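PDB 4ACV: prophage lambdalm01, antigen B, which is of unproven function but, as a putative tail termination protein of a prophage, probably helps to end the growing phage tail tube. Local coordinates for residues 91-96 against 119-124. Numbering follows the deposited sequence.
Sequences YKLVAV and VSICRE
Lys92 and Cys122 form a hydrogen-bonded antiparallel pair: Lys92 N gives to Cys122 O at 2.8 Å, in the carbonyl plane, and Cys122 N returns a bond to Lys92 O, also 2.8 Å. Two steps on, the register slips. Ser120 O takes a short bond from Val94 N (2.7 Å), almost head-on to the carbonyl, and a weak second one from Ala95 N (3.3 Å), so one acceptor serves two successive amides. Ser120 N in turn donates to Ala95 O at 2.9 Å.

On the face of Tyr91, Leu93, Val96, Val119, Ile121 and Arg123, the contacts are mainly apolar. Leu93 CD1 comes within 3.6 Å of Val119 CB, because chi1 of 175° and chi2 of 70° turn that methyl toward the neighbouring strand; the two side chains are roughly perpendicular. Val96 runs beside Val119, its CG2 against Val119 CG1. Tyr91 CD1 lies 3.7 Å from Arg123 CB, the ring set obliquely to the aliphatic start of the arginine. Tyr91 OH is hydrogen-bonded to Lys2 O; the guanidinium reaches beyond the pair to a salt bridge with Glu56. Val94, the extra residue of the bulge, turns its side chain toward the partner strand, and its CG2 meets Cys122 SG. On the face of Lys92, Ala95, Ser120 and Cys122, Ser120 OG is hydrogen-bonded to Arg97 NH1.

Strand 55-66 pairs with the far edge of 119-123. The doubled residues Val94 and Ala95 opposite Ser120 make a classic beta bulge in the antiparallel part of this mixed sheet.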
# COMPACT_ATOMS: atom_id res chain seq x y z
N TYR A 91 -26.31 18.21 -14.75
CA TYR A 91 -25.45 17.72 -13.68
C TYR A 91 -25.73 18.51 -12.41
O TYR A 91 -25.74 19.73 -12.43
CB TYR A 91 -23.96 17.85 -14.06
CG TYR A 91 -23.57 17.02 -15.25
CD1 TYR A 91 -23.21 15.69 -15.11
CD2 TYR A 91 -23.59 17.56 -16.54
CE1 TYR A 91 -22.86 14.92 -16.20
CE2 TYR A 91 -23.26 16.79 -17.66
CZ TYR A 91 -22.89 15.47 -17.47
OH TYR A 91 -22.53 14.69 -18.54
N LYS A 92 -25.96 17.81 -11.30
CA LYS A 92 -26.24 18.47 -10.03
C LYS A 92 -25.36 17.99 -8.88
O LYS A 92 -25.22 16.79 -8.64
CB LYS A 92 -27.71 18.33 -9.65
CG LYS A 92 -28.65 19.23 -10.44
CD LYS A 92 -28.31 20.70 -10.26
CE LYS A 92 -29.27 21.59 -11.05
NZ LYS A 92 -30.65 21.65 -10.46
N LEU A 93 -24.76 18.94 -8.17
CA LEU A 93 -24.02 18.62 -6.97
C LEU A 93 -25.01 18.23 -5.87
O LEU A 93 -25.93 18.97 -5.54
CB LEU A 93 -23.18 19.82 -6.53
CG LEU A 93 -22.42 19.68 -5.21
CD1 LEU A 93 -21.27 18.69 -5.33
CD2 LEU A 93 -21.92 21.05 -4.80
N VAL A 94 -24.82 17.03 -5.33
CA VAL A 94 -25.76 16.46 -4.38
C VAL A 94 -25.19 16.46 -2.95
O VAL A 94 -25.94 16.56 -1.98
CB VAL A 94 -26.15 15.04 -4.81
CG1 VAL A 94 -26.75 14.28 -3.66
CG2 VAL A 94 -27.11 15.11 -5.98
N ALA A 95 -23.87 16.34 -2.83
CA ALA A 95 -23.23 16.38 -1.52
C ALA A 95 -21.78 16.81 -1.58
O ALA A 95 -21.07 16.56 -2.56
CB ALA A 95 -23.35 15.03 -0.81
N VAL A 96 -21.36 17.48 -0.52
CA VAL A 96 -19.98 17.85 -0.33
C VAL A 96 -19.60 17.40 1.07
O VAL A 96 -20.35 17.60 2.01
CB VAL A 96 -19.79 19.37 -0.43
CG1 VAL A 96 -18.32 19.74 -0.20
CG2 VAL A 96 -20.29 19.89 -1.77
N VAL A 119 -17.00 15.13 -3.49
CA VAL A 119 -18.32 15.59 -3.91
C VAL A 119 -19.11 14.54 -4.69
O VAL A 119 -18.56 13.84 -5.53
CB VAL A 119 -18.26 16.88 -4.75
CG1 VAL A 119 -17.66 18.02 -3.94
CG2 VAL A 119 -17.51 16.63 -6.06
N SER A 120 -20.40 14.44 -4.40
CA SER A 120 -21.30 13.55 -5.12
C SER A 120 -22.13 14.33 -6.13
O SER A 120 -22.79 15.31 -5.79
CB SER A 120 -22.22 12.82 -4.16
OG SER A 120 -21.47 12.14 -3.17
N ILE A 121 -22.09 13.89 -7.38
CA ILE A 121 -22.75 14.60 -8.46
C ILE A 121 -23.70 13.67 -9.20
O ILE A 121 -23.33 12.56 -9.57
CB ILE A 121 -21.71 15.21 -9.44
CG1 ILE A 121 -20.94 16.35 -8.76
CG2 ILE A 121 -22.39 15.66 -10.73
CD1 ILE A 121 -19.85 16.96 -9.61
N CYS A 122 -24.94 14.13 -9.39
CA CYS A 122 -25.95 13.36 -10.12
C CYS A 122 -26.19 13.89 -11.53
O CYS A 122 -26.18 15.10 -11.79
CB CYS A 122 -27.27 13.35 -9.34
SG CYS A 122 -27.25 12.29 -7.87
N ARG A 123 -26.44 12.98 -12.46
CA ARG A 123 -26.83 13.38 -13.80
C ARG A 123 -28.19 12.81 -14.19
O ARG A 123 -28.68 11.87 -13.57
CB ARG A 123 -25.78 12.98 -14.82
CG ARG A 123 -25.45 11.50 -14.80
CD ARG A 123 -24.10 11.27 -15.46
NE ARG A 123 -23.95 9.89 -15.89
CZ ARG A 123 -23.36 8.95 -15.17
NH1 ARG A 123 -22.85 9.25 -13.98
NH2 ARG A 123 -23.28 7.71 -15.63
N GLU A 124 -28.79 13.40 -15.22
CA GLU A 124 -30.07 12.93 -15.75
C GLU A 124 -29.96 11.48 -16.22
O GLU A 124 -28.93 11.08 -16.76
CB GLU A 124 -30.49 13.81 -16.93
CG GLU A 124 -30.28 15.30 -16.69
CD GLU A 124 -31.46 15.98 -16.01
OE1 GLU A 124 -32.58 15.94 -16.58
OE2 GLU A 124 -31.26 16.55 -14.92